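Local coordinates for bifunctional GH43-CE protein (Bacteroides eggerthii, PDB 6MLY) that joins a family 43 glycoside hydrolase, probably with xylan beta-xylosidase activity, to a carbohydrate esterase with an alpha/beta-hydrolase fold, at residues F728-G733 with C742-F747; E759-P764 with E775-K780. All coordinates share one frame; numbering follows the deposited sequence.

Contact 1: residues F728-G733 with C742-F747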
ATOM      1  N   PHE A 728     -16.492 -23.948  25.078  1.00 66.05           N
ATOM      2  CA  PHE A 728     -15.542 -22.910  25.474  1.00 66.04           C
ATOM      3  C   PHE A 728     -14.201 -23.535  25.866  1.00 66.56           C
ATOM      4  O   PHE A 728     -14.140 -24.690  26.246  1.00 67.46           O
ATOM      5  CB  PHE A 728     -16.092 -22.100  26.648  1.00 65.90           C
ATOM      6  CG  PHE A 728     -17.173 -21.125  26.268  1.00 65.82           C
ATOM      7  CD1 PHE A 728     -18.469 -21.558  26.045  1.00 66.01           C
ATOM      8  CD2 PHE A 728     -16.891 -19.775  26.118  1.00 65.68           C
ATOM      9  CE1 PHE A 728     -19.462 -20.659  25.688  1.00 66.30           C
ATOM     10  CE2 PHE A 728     -17.882 -18.879  25.749  1.00 65.75           C
ATOM     11  CZ  PHE A 728     -19.165 -19.323  25.533  1.00 66.16           C
ATOM     12  N   ILE A 729     -13.132 -22.744  25.768  1.00 66.98           N
ATOM     13  CA  ILE A 729     -11.874 -23.031  26.442  1.00 67.67           C
ATOM     14  C   ILE A 729     -11.420 -21.742  27.130  1.00 68.45           C
ATOM     15  O   ILE A 729     -11.096 -20.776  26.457  1.00 68.72           O
ATOM     16  CB  ILE A 729     -10.808 -23.566  25.466  1.00 67.90           C
ATOM     17  CG1 ILE A 729     -11.128 -24.996  25.023  1.00 68.34           C
ATOM     18  CG2 ILE A 729      -9.413 -23.461  26.072  1.00 68.11           C
ATOM     19  CD1 ILE A 729      -9.963 -25.732  24.394  1.00 68.84           C
ATOM     20  N   VAL A 730     -11.413 -21.743  28.465  1.00 68.79           N
ATOM     21  CA  VAL A 730     -10.970 -20.598  29.242  1.00 69.25           C
ATOM     22  C   VAL A 730      -9.533 -20.864  29.692  1.00 70.29           C
ATOM     23  O   VAL A 730      -9.224 -21.974  30.112  1.00 71.10           O
ATOM     24  CB  VAL A 730     -11.897 -20.331  30.440  1.00 69.73           C
ATOM     25  CG1 VAL A 730     -11.444 -19.115  31.232  1.00 70.11           C
ATOM     26  CG2 VAL A 730     -13.346 -20.176  30.003  1.00 69.51           C
ATOM     27  N   ILE A 731      -8.678 -19.837  29.587  1.00 70.60           N
ATOM     28  CA  ILE A 731      -7.247 -19.923  29.924  1.00 71.51           C
ATOM     29  C   ILE A 731      -6.857 -18.697  30.761  1.00 71.94           C
ATOM     30  O   ILE A 731      -7.254 -17.577  30.438  1.00 72.64           O
ATOM     31  CB  ILE A 731      -6.387 -20.032  28.649  1.00 71.47           C
ATOM     32  CG1 ILE A 731      -6.890 -21.132  27.707  1.00 71.43           C
ATOM     33  CG2 ILE A 731      -4.919 -20.218  29.011  1.00 72.37           C
ATOM     34  CD1 ILE A 731      -6.068 -21.295  26.443  1.00 71.50           C
ATOM     35  N   HIS A 732      -6.059 -18.916  31.814  1.00 71.84           N
ATOM     36  CA  HIS A 732      -5.733 -17.866  32.780  1.00 72.53           C
ATOM     37  C   HIS A 732      -4.517 -18.255  33.626  1.00 74.76           C
ATOM     38  O   HIS A 732      -4.446 -19.363  34.154  1.00 75.96           O
ATOM     39  CB  HIS A 732      -6.928 -17.570  33.697  1.00 71.96           C
ATOM     40  CG  HIS A 732      -6.952 -16.167  34.201  1.00 70.60           C
ATOM     41  ND1 HIS A 732      -8.070 -15.368  34.099  1.00 69.86           N
ATOM     42  CD2 HIS A 732      -5.996 -15.406  34.775  1.00 71.05           C
ATOM     43  CE1 HIS A 732      -7.807 -14.180  34.601  1.00 70.17           C
ATOM     44  NE2 HIS A 732      -6.540 -14.177  35.020  1.00 70.81           N
ATOM     45  N   GLY A 733      -3.587 -17.308  33.775  1.00 76.21           N
ATOM     46  CA  GLY A 733      -2.408 -17.464  34.615  1.00 77.68           C
ATOM     47  C   GLY A 733      -2.739 -17.339  36.095  1.00 78.66           C
ATOM     48  O   GLY A 733      -3.749 -16.730  36.462  1.00 78.51           O
ATOM     49  N   CYS A 742      -9.660 -15.760  39.646  1.00 73.82           N
ATOM     50  CA  CYS A 742     -11.027 -16.129  40.060  1.00 73.38           C
ATOM     51  C   CYS A 742     -12.041 -15.895  38.929  1.00 71.86           C
ATOM     52  O   CYS A 742     -12.964 -16.686  38.763  1.00 71.97           O
ATOM     53  CB  CYS A 742     -11.447 -15.428  41.356  1.00 75.96           C
ATOM     54  SG  CYS A 742     -11.393 -13.611  41.362  1.00 78.18           S
ATOM     55  N   GLN A 743     -11.854 -14.830  38.147  1.00 70.32           N
ATOM     56  CA  GLN A 743     -12.783 -14.446  37.064  1.00 68.95           C
ATOM     57  C   GLN A 743     -12.987 -15.604  36.077  1.00 68.00           C
ATOM     58  O   GLN A 743     -14.124 -15.981  35.777  1.00 67.00           O
ATOM     59  CB  GLN A 743     -12.257 -13.206  36.341  1.00 68.76           C
ATOM     60  CG  GLN A 743     -12.379 -11.943  37.173  1.00 69.19           C
ATOM     61  CD  GLN A 743     -13.818 -11.550  37.387  1.00 69.43           C
ATOM     62  OE1 GLN A 743     -14.663 -11.709  36.505  1.00 69.01           O
ATOM     63  NE2 GLN A 743     -14.106 -11.030  38.569  1.00 70.07           N
ATOM     64  N   SER A 744     -11.878 -16.152  35.571  1.00 67.65           N
ATOM     65  CA  SER A 744     -11.915 -17.288  34.654  1.00 66.96           C
ATOM     66  C   SER A 744     -12.615 -18.491  35.306  1.00 66.80           C
ATOM     67  O   SER A 744     -13.419 -19.153  34.647  1.00 66.06           O
ATOM     68  CB  SER A 744     -10.532 -17.645  34.161  1.00 67.20           C
ATOM     69  OG  SER A 744     -10.222 -16.934  32.969  1.00 66.97           O
ATOM     70  N   ILE A 745     -12.332 -18.746  36.594  1.00 67.21           N
ATOM     71  CA  ILE A 745     -12.845 -19.939  37.312  1.00 67.19           C
ATOM     72  C   ILE A 745     -14.358 -19.807  37.548  1.00 66.84           C
ATOM     73  O   ILE A 745     -15.098 -20.762  37.315  1.00 66.63           O
ATOM     74  CB  ILE A 745     -12.066 -20.199  38.619  1.00 67.94           C
ATOM     75  CG1 ILE A 745     -10.574 -20.416  38.344  1.00 68.51           C
ATOM     76  CG2 ILE A 745     -12.670 -21.375  39.370  1.00 68.07           C
ATOM     77  CD1 ILE A 745      -9.696 -20.364  39.569  1.00 69.37           C
ATOM     78  N   PHE A 746     -14.807 -18.629  38.000  1.00 67.15           N
ATOM     79  CA  PHE A 746     -16.236 -18.296  38.051  1.00 67.50           C
ATOM     80  C   PHE A 746     -16.916 -18.711  36.738  1.00 66.72           C
ATOM     81  O   PHE A 746     -17.975 -19.325  36.752  1.00 67.51           O
ATOM     82  CB  PHE A 746     -16.477 -16.793  38.242  1.00 68.45           C
ATOM     83  CG  PHE A 746     -16.029 -16.179  39.548  1.00 69.77           C
ATOM     84  CD1 PHE A 746     -15.765 -16.956  40.668  1.00 70.30           C
ATOM     85  CD2 PHE A 746     -15.909 -14.800  39.662  1.00 70.78           C
ATOM     86  CE1 PHE A 746     -15.363 -16.370  41.858  1.00 71.23           C
ATOM     87  CE2 PHE A 746     -15.511 -14.218  40.857  1.00 71.79           C
ATOM     88  CZ  PHE A 746     -15.240 -15.004  41.955  1.00 71.99           C
ATOM     89  N   PHE A 747     -16.293 -18.354  35.611  1.00 66.15           N
ATOM     90  CA  PHE A 747     -16.859 -18.556  34.283  1.00 65.59           C
ATOM     91  C   PHE A 747     -16.845 -20.048  33.924  1.00 65.37           C
ATOM     92  O   PHE A 747     -17.858 -20.591  33.501  1.00 65.26           O
ATOM     93  CB  PHE A 747     -16.116 -17.686  33.261  1.00 65.39           C
ATOM     94  CG  PHE A 747     -16.664 -17.712  31.855  1.00 65.02           C
ATOM     95  CD1 PHE A 747     -18.026 -17.603  31.616  1.00 65.04           C
ATOM     96  CD2 PHE A 747     -15.815 -17.820  30.766  1.00 64.71           C
ATOM     97  CE1 PHE A 747     -18.523 -17.618  30.320  1.00 64.79           C
ATOM     98  CE2 PHE A 747     -16.312 -17.826  29.470  1.00 64.49           C
ATOM     99  CZ  PHE A 747     -17.667 -17.728  29.249  1.00 64.53           C
TER
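In the beta-alpha-beta unit formed by strand 727-733, helix 741-752 and strand 757-763 of the esterase domain, Phe728, Val730 and His732 meet Ser744 and Phe747 of the connecting helix. Segments 728-733 and 742-747 run nearly antiparallel, their axes 8.3 Å apart at the closest point, as expected for the crossover helix of an alpha/beta-hydrolase fold. Every second strand residue directs its side chain at the helix. At the start of the segment, Phe747 and Phe728 form an offset edge-to-face stack, the centroids 5.4 Å apart and the planes at 84°. Phe747 CG stands anti to its backbone N (chi1 -175°), and the ring continues from there toward the strand, its CZ coming to the CD2 and CE2 side of the Phe728 ring, 3.7 Å from Phe728 CE2. The two branches of Val730 divide the middle of the contact: CG2 lies 3.5 Å from Phe747 CD2, while CG1 packs on Ser744 CB. Beyond Val730 the contact becomes polar. His732 ND1 and Ser744 OG share a 2.9 Å hydrogen bond, with OG at the edge of the imidazole and in its plane. The other ring nitrogen, NE2, bonds to Val739 O, in the connection leading to the helix. The helix is also tied down by the disulfide from Cys742 to Cys687. Gripped at both nitrogens, the buried imidazole is held in place beside a mainly apolar interface, and its two bonds link His732 to both the helix and the connection before it.

Contact 2: residues E759-P764 with E775-K780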
ATOM      1  N   GLU A 759     -12.449 -27.233  28.379  1.00 69.75           N
ATOM      2  CA  GLU A 759     -11.212 -27.292  29.133  1.00 70.52           C
ATOM      3  C   GLU A 759     -10.937 -25.943  29.807  1.00 70.95           C
ATOM      4  O   GLU A 759     -11.040 -24.897  29.171  1.00 69.88           O
ATOM      5  CB  GLU A 759     -10.071 -27.660  28.188  1.00 71.30           C
ATOM      6  CG  GLU A 759      -8.814 -28.142  28.885  1.00 72.55           C
ATOM      7  CD  GLU A 759      -7.703 -28.523  27.922  1.00 73.46           C
ATOM      8  OE1 GLU A 759      -7.921 -28.414  26.687  1.00 73.86           O
ATOM      9  OE2 GLU A 759      -6.621 -28.917  28.399  1.00 74.73           O
ATOM     10  N   PHE A 760     -10.588 -25.991  31.100  1.00 71.85           N
ATOM     11  CA  PHE A 760      -9.996 -24.863  31.821  1.00 72.36           C
ATOM     12  C   PHE A 760      -8.485 -25.101  31.944  1.00 73.26           C
ATOM     13  O   PHE A 760      -8.068 -26.189  32.349  1.00 73.41           O
ATOM     14  CB  PHE A 760     -10.647 -24.684  33.195  1.00 72.78           C
ATOM     15  CG  PHE A 760      -9.918 -23.728  34.105  1.00 73.05           C
ATOM     16  CD1 PHE A 760      -9.874 -22.373  33.819  1.00 73.28           C
ATOM     17  CD2 PHE A 760      -9.262 -24.181  35.238  1.00 73.93           C
ATOM     18  CE1 PHE A 760      -9.196 -21.494  34.649  1.00 73.87           C
ATOM     19  CE2 PHE A 760      -8.586 -23.300  36.069  1.00 74.46           C
ATOM     20  CZ  PHE A 760      -8.557 -21.957  35.776  1.00 74.26           C
ATOM     21  N   ILE A 761      -7.684 -24.084  31.587  1.00 73.64           N
ATOM     22  CA  ILE A 761      -6.214 -24.187  31.562  1.00 74.76           C
ATOM     23  C   ILE A 761      -5.605 -23.148  32.510  1.00 76.25           C
ATOM     24  O   ILE A 761      -5.731 -21.950  32.291  1.00 76.10           O
ATOM     25  CB  ILE A 761      -5.665 -24.035  30.133  1.00 74.09           C
ATOM     26  CG1 ILE A 761      -6.286 -25.068  29.189  1.00 74.20           C
ATOM     27  CG2 ILE A 761      -4.145 -24.107  30.135  1.00 74.19           C
ATOM     28  CD1 ILE A 761      -5.864 -24.918  27.748  1.00 74.29           C
ATOM     29  N   SER A 762      -4.912 -23.645  33.542  1.00 78.76           N
ATOM     30  CA  SER A 762      -4.342 -22.838  34.605  1.00 79.56           C
ATOM     31  C   SER A 762      -2.811 -22.875  34.507  1.00 80.96           C
ATOM     32  O   SER A 762      -2.179 -23.819  34.991  1.00 83.29           O
ATOM     33  CB  SER A 762      -4.839 -23.324  35.945  1.00 80.10           C
ATOM     34  OG  SER A 762      -4.629 -22.349  36.952  1.00 80.72           O
ATOM     35  N   VAL A 763      -2.231 -21.851  33.867  1.00 80.76           N
ATOM     36  CA  VAL A 763      -0.778 -21.748  33.665  1.00 82.27           C
ATOM     37  C   VAL A 763      -0.124 -21.343  34.987  1.00 84.07           C
ATOM     38  O   VAL A 763      -0.447 -20.291  35.536  1.00 84.25           O
ATOM     39  CB  VAL A 763      -0.438 -20.760  32.529  1.00 81.26           C
ATOM     40  CG1 VAL A 763       1.059 -20.525  32.393  1.00 81.79           C
ATOM     41  CG2 VAL A 763      -1.018 -21.212  31.197  1.00 79.99           C
ATOM     42  N   PRO A 764       0.804 -22.154  35.552  1.00 86.51           N
ATOM     43  CA  PRO A 764       1.490 -21.786  36.794  1.00 88.69           C
ATOM     44  C   PRO A 764       2.374 -20.534  36.669  1.00 89.75           C
ATOM     45  O   PRO A 764       2.515 -19.787  37.638  1.00 91.94           O
ATOM     46  CB  PRO A 764       2.352 -23.013  37.142  1.00 89.93           C
ATOM     47  CG  PRO A 764       1.755 -24.143  36.324  1.00 88.45           C
ATOM     48  CD  PRO A 764       1.211 -23.483  35.073  1.00 87.35           C
ATOM     49  N   GLU A 775       3.727 -21.846  23.844  1.00 84.15           N
ATOM     50  CA  GLU A 775       3.645 -22.889  22.820  1.00 84.93           C
ATOM     51  C   GLU A 775       2.433 -23.790  23.072  1.00 84.40           C
ATOM     52  O   GLU A 775       1.616 -23.992  22.174  1.00 85.33           O
ATOM     53  CB  GLU A 775       4.907 -23.752  22.824  1.00 87.05           C
ATOM     54  CG  GLU A 775       6.145 -23.036  22.322  1.00 88.70           C
ATOM     55  CD  GLU A 775       7.361 -23.935  22.171  1.00 90.76           C
ATOM     56  OE1 GLU A 775       7.395 -24.998  22.828  1.00 92.31           O
ATOM     57  OE2 GLU A 775       8.269 -23.574  21.391  1.00 92.08           O
ATOM     58  N   ASN A 776       2.337 -24.306  24.303  1.00 85.14           N
ATOM     59  CA  ASN A 776       1.403 -25.370  24.672  1.00 83.56           C
ATOM     60  C   ASN A 776      -0.028 -24.817  24.715  1.00 82.32           C
ATOM     61  O   ASN A 776      -0.942 -25.427  24.152  1.00 81.88           O
ATOM     62  CB  ASN A 776       1.800 -26.025  25.998  1.00 84.63           C
ATOM     63  CG  ASN A 776       3.247 -26.481  26.027  1.00 85.35           C
ATOM     64  OD1 ASN A 776       3.949 -26.273  27.014  1.00 87.66           O
ATOM     65  ND2 ASN A 776       3.709 -27.093  24.948  1.00 84.11           N
ATOM     66  N   THR A 777      -0.207 -23.667  25.379  1.00 80.93           N
ATOM     67  CA  THR A 777      -1.516 -23.010  25.499  1.00 79.80           C
ATOM     68  C   THR A 777      -2.021 -22.622  24.104  1.00 79.59           C
ATOM     69  O   THR A 777      -3.189 -22.845  23.777  1.00 81.00           O
ATOM     70  CB  THR A 777      -1.466 -21.806  26.453  1.00 78.42           C
ATOM     71  OG1 THR A 777      -0.161 -21.225  26.439  1.00 77.80           O
ATOM     72  CG2 THR A 777      -1.813 -22.175  27.878  1.00 78.64           C
ATOM     73  N   LEU A 778      -1.123 -22.057  23.290  1.00 79.52           N
ATOM     74  CA  LEU A 778      -1.434 -21.657  21.915  1.00 79.20           C
ATOM     75  C   LEU A 778      -1.905 -22.883  21.119  1.00 79.14           C
ATOM     76  O   LEU A 778      -2.957 -22.846  20.494  1.00 78.92           O
ATOM     77  CB  LEU A 778      -0.190 -21.017  21.282  1.00 79.99           C
ATOM     78  CG  LEU A 778      -0.431 -20.120  20.067  1.00 79.43           C
ATOM     79  CD1 LEU A 778      -1.088 -18.807  20.474  1.00 79.45           C
ATOM     80  CD2 LEU A 778       0.875 -19.849  19.335  1.00 79.26           C
ATOM     81  N   LYS A 779      -1.133 -23.973  21.187  1.00 79.76           N
ATOM     82  CA  LYS A 779      -1.387 -25.198  20.416  1.00 80.52           C
ATOM     83  C   LYS A 779      -2.760 -25.794  20.772  1.00 80.35           C
ATOM     84  O   LYS A 779      -3.410 -26.403  19.918  1.00 81.69           O
ATOM     85  CB  LYS A 779      -0.272 -26.221  20.661  1.00 81.38           C
ATOM     86  CG  LYS A 779      -0.258 -27.419  19.718  1.00 82.54           C
ATOM     87  CD  LYS A 779       0.131 -28.719  20.396  1.00 83.86           C
ATOM     88  CE  LYS A 779       0.174 -29.904  19.453  1.00 84.18           C
ATOM     89  NZ  LYS A 779      -1.173 -30.272  18.953  1.00 82.88           N
ATOM     90  N   LYS A 780      -3.196 -25.629  22.027  1.00 79.41           N
ATOM     91  CA  LYS A 780      -4.476 -26.173  22.470  1.00 78.94           C
ATOM     92  C   LYS A 780      -5.631 -25.366  21.871  1.00 77.38           C
ATOM     93  O   LYS A 780      -6.687 -25.924  21.590  1.00 77.43           O
ATOM     94  CB  LYS A 780      -4.555 -26.215  23.996  1.00 80.13           C
ATOM     95  CG  LYS A 780      -3.952 -27.468  24.615  1.00 81.56           C
ATOM     96  CD  LYS A 780      -3.892 -27.422  26.115  1.00 81.79           C
ATOM     97  CE  LYS A 780      -3.348 -28.696  26.720  1.00 83.52           C
ATOM     98  NZ  LYS A 780      -3.410 -28.643  28.199  1.00 83.89           N
TER
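Ile761 and Val763 of edge strand 757-763 both present methyl groups to Thr777 of helix 775-789, the C-terminal helix of the alpha/beta-hydrolase domain; segment 775-780 runs almost antiparallel to 759-763, at 167°. Thr777 supplies its CG2 to both: Val763 CG2 comes to 3.5 Å, the two side chains crossing at about a right angle, whereas Ile761 CG2 meets the same methyl at 3.8 Å in an oblique approach. The hydroxyl of Thr777 serves the helix instead, its OG1 bonding to the backbone N of Asn774, just before the first turn. Ile761 also uses its longer branch. With CD1 anti to CA (chi2 176°), that branch stretches out to the aliphatic part of Lys780, where its CD1 lies 3.6 Å from Lys780 CD. Lys780 is thus amphipathic in use: its methylenes lie against Ile761, and the extended chain carries the ammonium group on to Glu759. Glu759 and Lys780, both extended beyond CG, cross at about a right angle and form a salt bridge at the margin of the apolar patch. Neighbouring Ile731 of strand 727-733 also touches Thr777, joining the inner strand to the same patch. In the ion pair, Lys780 NZ meets Glu759 OE2 at 3.2 Å on the syn side of the carboxylate, 24° out of its plane.

How the contacts relate
Contacts 1 and 2 follow one another along the chain, their centres 11 Å apart, and place helices 741-752 and 775-789 on opposite faces of two neighbouring parallel strands. Backbone bonds stitch those strands together: Val730 O lies 3.0 Å from Ile761 N, and His732 N lies 3.1 Å from Ile761 O. A further link runs from the helix of contact 1 to the strand of contact 2, where Ile745 CG1 packs 3.6 Å from Phe760 CZ. His732 touches a probable Ser628-His768-Asp736 triad, which brings contact 1 close to the likely esterase site. At the other end of its segment, the Phe728 side chain is about 8 Å from the bound sodium ion.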